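Metallophosphoesterase (Clostridium thermocellum, PDB 4J6O) is the phosphatase domain of a bacterial RNA-repair enzyme, a manganese-binding calcineurin-like phosphoesterase that probably removes 2',3' phosphates from the ends of broken RNA. Local coordinates at residues F14-D19 with L203-H208; S142-D147 with L151-A156; E160-R165 with R171-Y176; N219-D224 with T234-P239. All coordinates share one frame; numbering follows the deposited sequence.

Contact 1. Residues F14-D19 with L203-H208. With MN (manganese (II) ion), chain J.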
loop_
_atom_site.group_PDB
_atom_site.type_symbol
_atom_site.label_atom_id
_atom_site.label_comp_id
_atom_site.label_asym_id
_atom_site.label_seq_id
_atom_site.Cartn_x
_atom_site.Cartn_y
_atom_site.Cartn_z
ATOM N N PHE A 14 7.092 -0.468 -13.778
ATOM C CA PHE A 14 6.212 -0.759 -12.635
ATOM C C PHE A 14 5.061 0.203 -12.663
ATOM O O PHE A 14 5.196 1.331 -13.123
ATOM C CB PHE A 14 6.924 -0.493 -11.297
ATOM C CG PHE A 14 8.157 -1.298 -11.098
ATOM C CD1 PHE A 14 8.078 -2.658 -10.919
ATOM C CD2 PHE A 14 9.413 -0.679 -11.078
ATOM C CE1 PHE A 14 9.223 -3.403 -10.709
ATOM C CE2 PHE A 14 10.554 -1.405 -10.836
ATOM C CZ PHE A 14 10.483 -2.772 -10.686
ATOM N N ASP A 15 3.912 -0.250 -12.171
ATOM C CA ASP A 15 2.796 0.648 -11.912
ATOM C C ASP A 15 2.549 0.566 -10.438
ATOM O O ASP A 15 2.306 -0.527 -9.900
ATOM C CB ASP A 15 1.594 0.216 -12.734
ATOM C CG ASP A 15 1.874 0.343 -14.220
ATOM O OD1 ASP A 15 2.308 1.420 -14.645
ATOM O OD2 ASP A 15 1.677 -0.649 -14.933
ATOM N N ILE A 16 2.747 1.703 -9.790
ATOM C CA ILE A 16 2.821 1.758 -8.316
ATOM C C ILE A 16 1.511 2.329 -7.794
ATOM O O ILE A 16 1.084 3.393 -8.247
ATOM C CB ILE A 16 3.998 2.647 -7.867
ATOM C CG1 ILE A 16 5.308 2.184 -8.525
ATOM C CG2 ILE A 16 4.121 2.611 -6.321
ATOM C CD1 ILE A 16 6.444 3.136 -8.311
ATOM N N ILE A 17 0.818 1.595 -6.911
ATOM C CA ILE A 17 -0.599 1.941 -6.616
ATOM C C ILE A 17 -0.705 2.269 -5.109
ATOM O O ILE A 17 -0.180 1.533 -4.259
ATOM C CB ILE A 17 -1.530 0.777 -6.969
ATOM C CG1 ILE A 17 -1.545 0.607 -8.511
ATOM C CG2 ILE A 17 -2.972 1.068 -6.544
ATOM C CD1 ILE A 17 -2.340 -0.535 -9.033
ATOM N N GLY A 18 -1.413 3.358 -4.795
ATOM C CA GLY A 18 -1.567 3.810 -3.409
ATOM C C GLY A 18 -2.662 3.060 -2.660
ATOM O O GLY A 18 -3.132 2.006 -3.060
ATOM N N ASP A 19 -3.026 3.604 -1.491
ATOM C CA ASP A 19 -3.902 2.867 -0.578
ATOM C C ASP A 19 -5.245 2.521 -1.205
ATOM O O ASP A 19 -5.992 3.401 -1.662
ATOM C CB ASP A 19 -4.207 3.752 0.632
ATOM C CG ASP A 19 -2.989 4.268 1.322
ATOM O OD1 ASP A 19 -1.996 4.769 0.716
ATOM O OD2 ASP A 19 -3.057 4.256 2.602
ATOM N N LEU A 203 14.303 7.892 -6.289
ATOM C CA LEU A 203 12.961 8.425 -6.246
ATOM C C LEU A 203 12.159 7.581 -5.247
ATOM O O LEU A 203 12.157 6.354 -5.365
ATOM C CB LEU A 203 12.353 8.252 -7.623
ATOM C CG LEU A 203 10.842 8.457 -7.759
ATOM C CD1 LEU A 203 10.474 9.897 -7.489
ATOM C CD2 LEU A 203 10.399 8.056 -9.183
ATOM N N VAL A 204 11.471 8.210 -4.276
ATOM C CA VAL A 204 10.689 7.432 -3.319
ATOM C C VAL A 204 9.235 7.648 -3.621
ATOM O O VAL A 204 8.747 8.771 -3.546
ATOM C CB VAL A 204 10.936 7.882 -1.840
ATOM C CG1 VAL A 204 10.195 6.969 -0.874
ATOM C CG2 VAL A 204 12.452 7.942 -1.563
ATOM N N VAL A 205 8.540 6.560 -3.960
ATOM C CA VAL A 205 7.083 6.638 -4.200
ATOM C C VAL A 205 6.439 5.970 -2.981
ATOM O O VAL A 205 6.779 4.835 -2.629
ATOM C CB VAL A 205 6.734 5.909 -5.474
ATOM C CG1 VAL A 205 5.251 6.024 -5.776
ATOM C CG2 VAL A 205 7.563 6.464 -6.657
ATOM N N TYR A 206 5.524 6.687 -2.347
ATOM C CA TYR A 206 4.954 6.240 -1.089
ATOM C C TYR A 206 3.518 6.696 -0.971
ATOM O O TYR A 206 3.016 7.362 -1.889
ATOM C CB TYR A 206 5.845 6.732 0.104
ATOM C CG TYR A 206 5.798 8.234 0.331
ATOM C CD1 TYR A 206 6.473 9.128 -0.508
ATOM C CD2 TYR A 206 5.120 8.729 1.426
ATOM C CE1 TYR A 206 6.400 10.493 -0.284
ATOM C CE2 TYR A 206 5.033 10.090 1.674
ATOM C CZ TYR A 206 5.670 10.962 0.793
ATOM O OH TYR A 206 5.610 12.302 1.032
ATOM N N GLY A 207 2.839 6.310 0.118
ATOM C CA GLY A 207 1.415 6.607 0.252
ATOM C C GLY A 207 1.089 6.809 1.732
ATOM O O GLY A 207 0.453 5.927 2.350
ATOM N N HIS A 208 1.521 7.932 2.300
ATOM C CA HIS A 208 1.359 8.110 3.729
ATOM C C HIS A 208 0.051 8.785 4.057
ATOM O O HIS A 208 -0.992 8.168 3.925
ATOM C CB HIS A 208 2.552 8.878 4.350
ATOM C CG HIS A 208 2.642 8.733 5.839
ATOM N ND1 HIS A 208 1.879 7.851 6.572
ATOM C CD2 HIS A 208 3.472 9.347 6.716
ATOM C CE1 HIS A 208 2.200 7.970 7.865
ATOM N NE2 HIS A 208 3.163 8.857 7.965
HETATM MN MN MN J . -4.153 4.338 4.465
HETATM O O HOH W 1 -5.141 6.230 3.585
#
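The carboxylate of Asp19 has its two oxygens engaged differently, OD2 binding the manganese ion at 2.2 Å while OD1 lies against Gly207, 3.2 Å from that residue's O. The second approach joins two acceptors and is no hydrogen bond. CG stands beside the backbone N and anti to the carbonyl carbon (chi1 -54°), which swings the carboxylate from its loop toward the 207 carbonyl. Gly207 suits a place where the carboxylate comes right up to the main chain, since it has no side chain to stand between them. The neighbouring Tyr206 turns its ring the other way, with Val204 O and His208 CB at the ring edge, in its plane. Farther back, Ile16 and Val205 meet tip to tip: Ile16 CG2 is 3.6 Å from Val205 CG1, and Ile16 CD1 lies 3.9 Å from Val205 CG2. These branched residues suit buried strands, one from each of the two sheets packed together here. Water 1 sits on the manganese at 2.3 Å, and His21 and Asp65 also bind it. Gly18 and Asp19 belong to the Gly-Asp-Ile-His-Gly signature of calcineurin-like enzymes, and Gly207 and His208 to the Gly-His-Thr motif. With Asp224 also bringing a carboxylate close to OD1, this spot is rich in negative charge, which the metal probably offsets.

Contact 2. Residues S142-D147 with L151-A156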
loop_
_atom_site.group_PDB
_atom_site.type_symbol
_atom_site.label_atom_id
_atom_site.label_comp_id
_atom_site.label_asym_id
_atom_site.label_seq_id
_atom_site.Cartn_x
_atom_site.Cartn_y
_atom_site.Cartn_z
ATOM N N SER A 142 9.377 -4.569 4.522
ATOM C CA SER A 142 9.100 -3.155 4.870
ATOM C C SER A 142 9.141 -2.175 3.688
ATOM O O SER A 142 8.284 -1.290 3.566
ATOM C CB SER A 142 10.059 -2.701 5.981
ATOM O OG SER A 142 11.372 -2.545 5.478
ATOM N N HIS A 143 10.114 -2.365 2.811
ATOM C CA HIS A 143 10.225 -1.513 1.621
ATOM C C HIS A 143 11.086 -2.246 0.631
ATOM O O HIS A 143 11.700 -3.239 0.950
ATOM C CB HIS A 143 10.869 -0.168 1.958
ATOM C CG HIS A 143 12.313 -0.262 2.407
ATOM N ND1 HIS A 143 12.696 -0.813 3.624
ATOM C CD2 HIS A 143 13.454 0.158 1.803
ATOM C CE1 HIS A 143 14.010 -0.692 3.754
ATOM N NE2 HIS A 143 14.501 -0.134 2.662
ATOM N N TYR A 144 11.097 -1.754 -0.605
ATOM C CA TYR A 144 11.976 -2.354 -1.594
ATOM C C TYR A 144 12.826 -1.272 -2.212
ATOM O O TYR A 144 12.353 -0.168 -2.441
ATOM C CB TYR A 144 11.190 -3.036 -2.699
ATOM C CG TYR A 144 10.528 -4.317 -2.312
ATOM C CD1 TYR A 144 11.282 -5.443 -2.023
ATOM C CD2 TYR A 144 9.156 -4.421 -2.247
ATOM C CE1 TYR A 144 10.682 -6.643 -1.698
ATOM C CE2 TYR A 144 8.535 -5.618 -1.931
ATOM C CZ TYR A 144 9.319 -6.747 -1.670
ATOM O OH TYR A 144 8.753 -7.962 -1.323
ATOM N N VAL A 145 14.109 -1.574 -2.385
ATOM C CA VAL A 145 14.985 -0.750 -3.222
ATOM C C VAL A 145 15.074 -1.455 -4.562
ATOM O O VAL A 145 15.564 -2.599 -4.660
ATOM C CB VAL A 145 16.398 -0.590 -2.576
ATOM C CG1 VAL A 145 17.236 0.379 -3.376
ATOM C CG2 VAL A 145 16.250 -0.084 -1.095
ATOM N N LEU A 146 14.653 -0.762 -5.615
ATOM C CA LEU A 146 14.534 -1.395 -6.915
ATOM C C LEU A 146 15.386 -0.683 -7.964
ATOM O O LEU A 146 15.879 0.428 -7.723
ATOM C CB LEU A 146 13.077 -1.285 -7.364
ATOM C CG LEU A 146 12.099 -1.978 -6.433
ATOM C CD1 LEU A 146 10.937 -1.032 -6.105
ATOM C CD2 LEU A 146 11.498 -3.099 -7.203
ATOM N N ASP A 147 15.566 -1.361 -9.107
ATOM C CA ASP A 147 16.113 -0.747 -10.325
ATOM C C ASP A 147 17.414 -0.007 -10.060
ATOM O O ASP A 147 17.495 1.229 -10.187
ATOM C CB ASP A 147 15.095 0.209 -10.950
ATOM C CG ASP A 147 15.539 0.672 -12.325
ATOM O OD1 ASP A 147 16.297 -0.104 -12.975
ATOM O OD2 ASP A 147 15.163 1.792 -12.720
ATOM N N LEU A 151 14.859 3.583 -7.433
ATOM C CA LEU A 151 13.482 3.677 -6.994
ATOM C C LEU A 151 13.374 3.010 -5.648
ATOM O O LEU A 151 13.928 1.921 -5.469
ATOM C CB LEU A 151 12.588 2.972 -8.016
ATOM C CG LEU A 151 11.082 2.762 -7.662
ATOM C CD1 LEU A 151 10.342 4.086 -7.502
ATOM C CD2 LEU A 151 10.393 1.756 -8.667
ATOM N N VAL A 152 12.660 3.644 -4.728
ATOM C CA VAL A 152 12.319 3.001 -3.426
ATOM C C VAL A 152 10.812 3.103 -3.284
ATOM O O VAL A 152 10.238 4.165 -3.514
ATOM C CB VAL A 152 13.028 3.735 -2.297
ATOM C CG1 VAL A 152 12.528 3.253 -0.919
ATOM C CG2 VAL A 152 14.592 3.498 -2.371
ATOM N N VAL A 153 10.180 2.024 -2.838
ATOM C CA VAL A 153 8.745 2.066 -2.505
ATOM C C VAL A 153 8.601 1.654 -1.054
ATOM O O VAL A 153 9.255 0.721 -0.580
ATOM C CB VAL A 153 7.845 1.191 -3.416
ATOM C CG1 VAL A 153 7.781 1.787 -4.871
ATOM C CG2 VAL A 153 8.240 -0.294 -3.420
ATOM N N ALA A 154 7.719 2.367 -0.352
ATOM C CA ALA A 154 7.428 2.125 1.067
ATOM C C ALA A 154 6.110 2.766 1.367
ATOM O O ALA A 154 5.717 3.726 0.664
ATOM C CB ALA A 154 8.512 2.749 1.977
ATOM N N HIS A 155 5.398 2.262 2.371
ATOM C CA HIS A 155 4.074 2.861 2.647
ATOM C C HIS A 155 4.186 4.299 3.137
ATOM O O HIS A 155 3.603 5.209 2.514
ATOM C CB HIS A 155 3.310 2.014 3.664
ATOM C CG HIS A 155 1.997 2.582 4.008
ATOM N ND1 HIS A 155 0.934 2.553 3.123
ATOM C CD2 HIS A 155 1.573 3.240 5.103
ATOM C CE1 HIS A 155 -0.100 3.167 3.675
ATOM N NE2 HIS A 155 0.256 3.585 4.883
ATOM N N ALA A 156 4.885 4.518 4.244
ATOM C CA ALA A 156 4.981 5.870 4.801
ATOM C C ALA A 156 6.153 6.650 4.273
ATOM O O ALA A 156 6.367 7.792 4.674
ATOM C CB ALA A 156 5.004 5.821 6.358
HETATM O O HOH W 2 5.764 -0.182 3.694
#
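Strands 143-146 and 151-154 form a beta hairpin, running antiparallel at 169° with a closest axis approach of 4.8 Å. Tyr144 and Val153 form a hydrogen-bonded pair: Tyr144 N gives to Val153 O at 3.1 Å, and Val153 N returns a bond of like length to Tyr144 O. Nearer the turn, Leu146 N reaches Leu151 O at 2.8 Å in an almost straight bond (175°), whereas the return bond from Leu151 N to Leu146 O is weak, at 3.3 Å. Between these pairs Val145 faces Val152 as a non-hydrogen-bonded pair, their CG2 atoms 4.1 Å apart and the two side chains side by side.

On the other face Leu146 and Leu151 also lie alongside each other, Leu146 CD1 being 3.8 Å from Leu151 CD2. The same CD1 meets Val153 CG2 at 3.9 Å as the two side chains cross obliquely. Val153 CG2, set between backbone N and carbonyl carbon, also lies at the edge of the Tyr144 ring. Branched aliphatic residues suit these strands, which are buried on both faces. Where the strands part, water 2 joins Ser142 O to His155 N, bridging the two backbones.

The leucines and Val153 pack on Phe14 and Ile16 of strand 14-17 in the second sheet. Strand 6-7 flanks 143-146, strand 203-206 flanks 151-154, and helix 168-176 touches Ser142 and His143.

Contact 3. Residues E160-R165 with R171-Y176; sequences EEFQGR and REFALY
Phe162 ends a short 3-10 segment and starts a type II beta turn, closed by a 2.9 Å bond from Arg165 N to Phe162 O, while its partner Phe173 lies on a helix, the two CA atoms 8.6 Å apart. Gly164 takes positive phi (86°) in that turn, where a CB would be jammed against the carbonyl O of Gln163, so the position calls for glycine.

The contact is essentially one aromatic pair. Phe162 turns its edge toward the face of Phe173 in an offset edge-to-face stack, with centroids 5.6 Å apart and planes at 87°. The side chains cross at about a right angle. Phe162 CE2 comes within 3.8 Å of Phe173 CD2, and CD2 of Phe162 lies 3.9 Å from Phe173 CG. Phe173 CB adds an aliphatic touch at the edge of the Phe162 ring, in its plane. Phe173 has CG anti to its backbone N (chi1 -167°), which carries the ring off the helix toward the loop. Phenylalanine suits both buried places, offering broad apolar surfaces with no polar atom to satisfy.

On the loop itself, Arg165 NH2 gives a 3.2 Å bond to Glu161 O. The acceptor lies in the guanidinium plane, whereas the nitrogen stands above the carbonyl plane. A long salt bridge to Glu161 OE2 adds to this link.

Trp194 makes a further edge-to-face pair with Phe173, and Phe162 also rests on Val170 of helix 168-176. His143 NE2, on strand 143-146, is hydrogen-bonded to Gly164 N, tying the loop to the hairpin beside it.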
loop_
_atom_site.group_PDB
_atom_site.type_symbol
_atom_site.label_atom_id
_atom_site.label_comp_id
_atom_site.label_asym_id
_atom_site.label_seq_id
_atom_site.Cartn_x
_atom_site.Cartn_y
_atom_site.Cartn_z
ATOM N N GLU A 160 16.610 8.748 3.426
ATOM C CA GLU A 160 17.825 8.221 2.798
ATOM C C GLU A 160 18.641 7.256 3.651
ATOM O O GLU A 160 19.029 6.183 3.182
ATOM C CB GLU A 160 18.718 9.367 2.339
ATOM C CG GLU A 160 19.990 8.883 1.669
ATOM C CD GLU A 160 20.766 9.996 1.018
ATOM O OE1 GLU A 160 20.358 11.178 1.138
ATOM O OE2 GLU A 160 21.782 9.679 0.369
ATOM N N GLU A 161 18.885 7.655 4.904
ATOM C CA GLU A 161 19.716 6.915 5.850
ATOM C C GLU A 161 19.233 5.479 6.071
ATOM O O GLU A 161 20.017 4.614 6.430
ATOM C CB GLU A 161 19.756 7.683 7.197
ATOM C CG GLU A 161 20.486 7.004 8.354
ATOM C CD GLU A 161 20.195 7.650 9.730
ATOM O OE1 GLU A 161 19.450 8.659 9.796
ATOM O OE2 GLU A 161 20.723 7.136 10.754
ATOM N N PHE A 162 17.938 5.227 5.855
ATOM C CA PHE A 162 17.342 3.958 6.250
ATOM C C PHE A 162 17.150 3.059 5.006
ATOM O O PHE A 162 16.846 1.879 5.110
ATOM C CB PHE A 162 15.937 4.206 6.813
ATOM C CG PHE A 162 15.891 4.730 8.216
ATOM C CD1 PHE A 162 17.038 5.054 8.942
ATOM C CD2 PHE A 162 14.671 4.869 8.824
ATOM C CE1 PHE A 162 16.926 5.530 10.232
ATOM C CE2 PHE A 162 14.549 5.342 10.119
ATOM C CZ PHE A 162 15.681 5.662 10.837
ATOM N N GLN A 163 17.275 3.641 3.826
ATOM C CA GLN A 163 17.057 2.857 2.617
ATOM C C GLN A 163 18.010 1.689 2.514
ATOM O O GLN A 163 19.226 1.822 2.674
ATOM C CB GLN A 163 17.119 3.712 1.364
ATOM C CG GLN A 163 15.971 4.729 1.278
ATOM C CD GLN A 163 16.186 5.704 0.152
ATOM O OE1 GLN A 163 17.132 5.570 -0.600
ATOM N NE2 GLN A 163 15.339 6.722 0.059
ATOM N N GLY A 164 17.430 0.521 2.311
ATOM C CA GLY A 164 18.227 -0.673 2.186
ATOM C C GLY A 164 18.561 -1.319 3.509
ATOM O O GLY A 164 19.184 -2.368 3.530
ATOM N N ARG A 165 18.126 -0.717 4.610
ATOM C CA ARG A 165 18.374 -1.287 5.923
ATOM C C ARG A 165 17.234 -2.166 6.440
ATOM O O ARG A 165 16.051 -1.909 6.198
ATOM C CB ARG A 165 18.809 -0.222 6.938
ATOM C CG ARG A 165 20.076 0.478 6.467
ATOM C CD ARG A 165 20.412 1.655 7.326
ATOM N NE ARG A 165 20.409 1.339 8.745
ATOM C CZ ARG A 165 20.481 2.256 9.704
ATOM N NH1 ARG A 165 20.486 1.886 10.979
ATOM N NH2 ARG A 165 20.552 3.548 9.380
ATOM N N ARG A 171 11.663 -0.766 9.678
ATOM C CA ARG A 171 10.344 -1.270 9.375
ATOM C C ARG A 171 9.271 -0.372 10.031
ATOM O O ARG A 171 8.250 -0.043 9.411
ATOM C CB ARG A 171 10.198 -2.727 9.799
ATOM C CG ARG A 171 8.787 -3.195 9.676
ATOM C CD ARG A 171 8.583 -4.592 10.231
ATOM N NE ARG A 171 7.470 -5.260 9.544
ATOM C CZ ARG A 171 6.298 -5.566 10.094
ATOM N NH1 ARG A 171 6.035 -5.289 11.387
ATOM N NH2 ARG A 171 5.389 -6.173 9.334
ATOM N N GLU A 172 9.538 0.112 11.240
ATOM C CA GLU A 172 8.567 1.022 11.837
ATOM C C GLU A 172 8.399 2.308 11.021
ATOM O O GLU A 172 7.275 2.856 10.890
ATOM C CB GLU A 172 8.990 1.365 13.288
ATOM C CG GLU A 172 9.090 0.162 14.147
ATOM C CD GLU A 172 9.546 0.513 15.582
ATOM O OE1 GLU A 172 9.540 1.718 15.944
ATOM O OE2 GLU A 172 9.915 -0.418 16.333
ATOM N N PHE A 173 9.514 2.807 10.475
ATOM C CA PHE A 173 9.444 3.993 9.608
ATOM C C PHE A 173 8.548 3.725 8.383
ATOM O O PHE A 173 7.675 4.530 8.071
ATOM C CB PHE A 173 10.839 4.442 9.161
ATOM C CG PHE A 173 10.850 5.813 8.540
ATOM C CD1 PHE A 173 10.450 6.000 7.214
ATOM C CD2 PHE A 173 11.186 6.932 9.275
ATOM C CE1 PHE A 173 10.417 7.258 6.663
ATOM C CE2 PHE A 173 11.130 8.205 8.723
ATOM C CZ PHE A 173 10.771 8.374 7.401
ATOM N N ALA A 174 8.726 2.550 7.799
ATOM C CA ALA A 174 7.915 2.208 6.610
ATOM C C ALA A 174 6.422 2.219 6.915
ATOM O O ALA A 174 5.571 2.519 6.079
ATOM C CB ALA A 174 8.319 0.822 6.080
ATOM N N LEU A 175 6.073 1.804 8.118
ATOM C CA LEU A 175 4.686 1.670 8.462
ATOM C C LEU A 175 4.030 2.967 8.913
ATOM O O LEU A 175 2.867 3.217 8.609
ATOM C CB LEU A 175 4.522 0.635 9.579
ATOM C CG LEU A 175 4.907 -0.806 9.251
ATOM C CD1 LEU A 175 4.834 -1.687 10.481
ATOM C CD2 LEU A 175 3.947 -1.368 8.202
ATOM N N TYR A 176 4.771 3.773 9.682
ATOM C CA TYR A 176 4.266 4.884 10.512
ATOM C C TYR A 176 5.028 6.210 10.274
ATOM O O TYR A 176 4.622 7.242 10.799
ATOM C CB TYR A 176 4.433 4.537 12.042
ATOM C CG TYR A 176 3.869 3.197 12.486
ATOM C CD1 TYR A 176 2.497 2.932 12.407
ATOM C CD2 TYR A 176 4.688 2.198 12.965
ATOM C CE1 TYR A 176 1.973 1.688 12.800
ATOM C CE2 TYR A 176 4.188 0.964 13.346
ATOM C CZ TYR A 176 2.834 0.707 13.264
ATOM O OH TYR A 176 2.380 -0.546 13.662
#

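Contact 4. Residues N219-D224 with T234-P239; sequences NTINID and TAYRYP
Ile223, just past strand 220-222, points toward segment 234-239, and its atoms meet that segment one after another. CB lies 4.0 Å from Thr234 CG2. From there CG2 approaches Tyr236 CB at 4.2 Å, the two side chains crossing at about a right angle. CG1 sits between the backbone N and the carbonyl carbon (chi1 64°), and beyond it CD1 ends 3.9 Å from Thr234 O. Two residues earlier, Ile221 brings two methyls to one side of the Tyr236 ring, at CD2 and CE2: Ile221 CD1 is 3.8 Å from Tyr236 CE2, and Ile221 CG2 is 3.9 Å from the same atom. Isoleucine suits both buried places: Ile221 meets the ring with its branches, and Ile223 packs against Thr234 and Tyr236 CB.

No direct hydrogen bond joins the segments, but water 3 bridges them, donating to Ile223 O at 2.8 Å and accepting from Thr234 N. The chain bends just here, as Asn222 OD1 takes a 3.0 Å bond from Asp224 N in an Asx turn.

Strands 220-222 and 232-238 belong to different sheets, and Ile223 also touches Ile16 of strand 14-17. Such apolar packing between sheets belongs to the beta-sandwich core of calcineurin-like phosphoesterases.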
loop_
_atom_site.group_PDB
_atom_site.type_symbol
_atom_site.label_atom_id
_atom_site.label_comp_id
_atom_site.label_asym_id
_atom_site.label_seq_id
_atom_site.Cartn_x
_atom_site.Cartn_y
_atom_site.Cartn_z
ATOM N N ASN A 219 12.881 14.446 -4.441
ATOM C CA ASN A 219 12.780 13.230 -5.209
ATOM C C ASN A 219 11.766 12.289 -4.564
ATOM O O ASN A 219 12.090 11.126 -4.354
ATOM C CB ASN A 219 14.144 12.539 -5.256
ATOM C CG ASN A 219 14.341 11.693 -6.510
ATOM O OD1 ASN A 219 13.614 11.821 -7.485
ATOM N ND2 ASN A 219 15.355 10.839 -6.484
ATOM N N THR A 220 10.564 12.774 -4.225
ATOM C CA THR A 220 9.607 11.889 -3.541
ATOM C C THR A 220 8.230 12.206 -4.022
ATOM O O THR A 220 7.968 13.340 -4.383
ATOM C CB THR A 220 9.594 12.020 -1.953
ATOM O OG1 THR A 220 8.927 13.216 -1.537
ATOM C CG2 THR A 220 11.024 12.034 -1.377
ATOM N N ILE A 221 7.315 11.253 -3.919
ATOM C CA ILE A 221 5.920 11.577 -4.277
ATOM C C ILE A 221 4.959 10.710 -3.485
ATOM O O ILE A 221 5.099 9.481 -3.444
ATOM C CB ILE A 221 5.670 11.403 -5.797
ATOM C CG1 ILE A 221 4.204 11.770 -6.154
ATOM C CG2 ILE A 221 6.048 10.020 -6.330
ATOM C CD1 ILE A 221 3.974 11.894 -7.653
ATOM N N ASN A 222 3.990 11.348 -2.866
ATOM C CA ASN A 222 2.995 10.631 -2.092
ATOM C C ASN A 222 1.799 10.462 -3.025
ATOM O O ASN A 222 1.226 11.458 -3.508
ATOM C CB ASN A 222 2.605 11.499 -0.894
ATOM C CG ASN A 222 1.495 10.874 -0.029
ATOM O OD1 ASN A 222 0.844 9.922 -0.432
ATOM N ND2 ASN A 222 1.267 11.452 1.164
ATOM N N ILE A 223 1.451 9.221 -3.302
ATOM C CA ILE A 223 0.343 8.967 -4.238
ATOM C C ILE A 223 -0.948 8.433 -3.579
ATOM O O ILE A 223 -1.830 7.890 -4.252
ATOM C CB ILE A 223 0.778 7.991 -5.365
ATOM C CG1 ILE A 223 1.136 6.616 -4.819
ATOM C CG2 ILE A 223 1.935 8.596 -6.195
ATOM C CD1 ILE A 223 1.295 5.560 -5.980
ATOM N N ASP A 224 -1.068 8.595 -2.255
ATOM C CA ASP A 224 -2.356 8.275 -1.624
ATOM C C ASP A 224 -3.340 9.419 -1.782
ATOM O O ASP A 224 -3.302 10.364 -0.984
ATOM C CB ASP A 224 -2.152 7.982 -0.128
ATOM C CG ASP A 224 -3.450 7.607 0.573
ATOM O OD1 ASP A 224 -4.466 7.515 -0.127
ATOM O OD2 ASP A 224 -3.435 7.370 1.821
ATOM N N THR A 234 -4.755 6.244 -7.313
ATOM C CA THR A 234 -3.689 6.666 -8.209
ATOM C C THR A 234 -2.656 5.563 -8.446
ATOM O O THR A 234 -2.207 4.876 -7.462
ATOM C CB THR A 234 -2.987 7.932 -7.637
ATOM O OG1 THR A 234 -3.932 9.003 -7.667
ATOM C CG2 THR A 234 -1.756 8.278 -8.466
ATOM N N ALA A 235 -2.208 5.458 -9.703
ATOM C CA ALA A 235 -1.001 4.674 -10.011
ATOM C C ALA A 235 0.054 5.605 -10.541
ATOM O O ALA A 235 -0.265 6.555 -11.275
ATOM C CB ALA A 235 -1.274 3.598 -11.105
ATOM N N TYR A 236 1.302 5.326 -10.206
ATOM C CA TYR A 236 2.442 6.053 -10.730
ATOM C C TYR A 236 3.199 5.095 -11.627
ATOM O O TYR A 236 3.617 3.998 -11.195
ATOM C CB TYR A 236 3.320 6.550 -9.545
ATOM C CG TYR A 236 4.540 7.368 -9.936
ATOM C CD1 TYR A 236 5.731 6.737 -10.333
ATOM C CD2 TYR A 236 4.537 8.740 -9.827
ATOM C CE1 TYR A 236 6.855 7.509 -10.670
ATOM C CE2 TYR A 236 5.651 9.506 -10.136
ATOM C CZ TYR A 236 6.790 8.882 -10.546
ATOM O OH TYR A 236 7.880 9.670 -10.809
ATOM N N ARG A 237 3.337 5.477 -12.918
ATOM C CA ARG A 237 3.974 4.588 -13.865
ATOM C C ARG A 237 5.456 4.931 -13.886
ATOM O O ARG A 237 5.847 6.090 -13.994
ATOM C CB ARG A 237 3.357 4.790 -15.262
ATOM C CG ARG A 237 1.880 4.714 -15.200
ATOM C CD ARG A 237 1.261 4.665 -16.597
ATOM N NE ARG A 237 1.475 3.407 -17.285
ATOM C CZ ARG A 237 2.054 3.320 -18.502
ATOM N NH1 ARG A 237 2.528 4.395 -19.142
ATOM N NH2 ARG A 237 2.185 2.147 -19.090
ATOM N N TYR A 238 6.263 3.914 -13.659
ATOM C CA TYR A 238 7.714 4.020 -13.617
ATOM C C TYR A 238 8.329 3.143 -14.705
ATOM O O TYR A 238 7.977 1.982 -14.809
ATOM C CB TYR A 238 8.183 3.510 -12.251
ATOM C CG TYR A 238 9.681 3.601 -12.065
ATOM C CD1 TYR A 238 10.490 2.581 -12.499
ATOM C CD2 TYR A 238 10.274 4.722 -11.475
ATOM C CE1 TYR A 238 11.877 2.666 -12.349
ATOM C CE2 TYR A 238 11.654 4.807 -11.302
ATOM C CZ TYR A 238 12.445 3.775 -11.774
ATOM O OH TYR A 238 13.825 3.829 -11.630
ATOM N N PRO A 239 9.315 3.671 -15.471
ATOM C CA PRO A 239 10.027 4.939 -15.305
ATOM C C PRO A 239 9.430 6.107 -16.043
ATOM O O PRO A 239 10.084 7.169 -16.028
ATOM C CB PRO A 239 11.412 4.633 -15.886
ATOM C CG PRO A 239 11.077 3.689 -16.997
ATOM C CD PRO A 239 9.979 2.795 -16.450
HETATM O O HOH W 3 -4.013 6.128 -4.510
#

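How the contacts relate
From the N terminus, segment 14-19 opens contact 1, which closes only at 203-208, with 183 residues between its segments. Within that long loop contact 2 closes first, as a tight hairpin, and contact 3 follows in series, joining a loop to helix 168-176; both are nested in contact 1. Contact 4 comes after all of them and crosses none. Strand 203-206 lies between 151-154 and 220-222, so contacts 1, 2 and 4 each have a strand in that sheet, while 14-17 and 232-238, the other strands of contacts 1 and 4, are neighbours in the second. A probable backbone hydrogen bond between Ala156 and Ala174 joins contact 2 to contact 3, whereas contacts 3 and 4 do not touch.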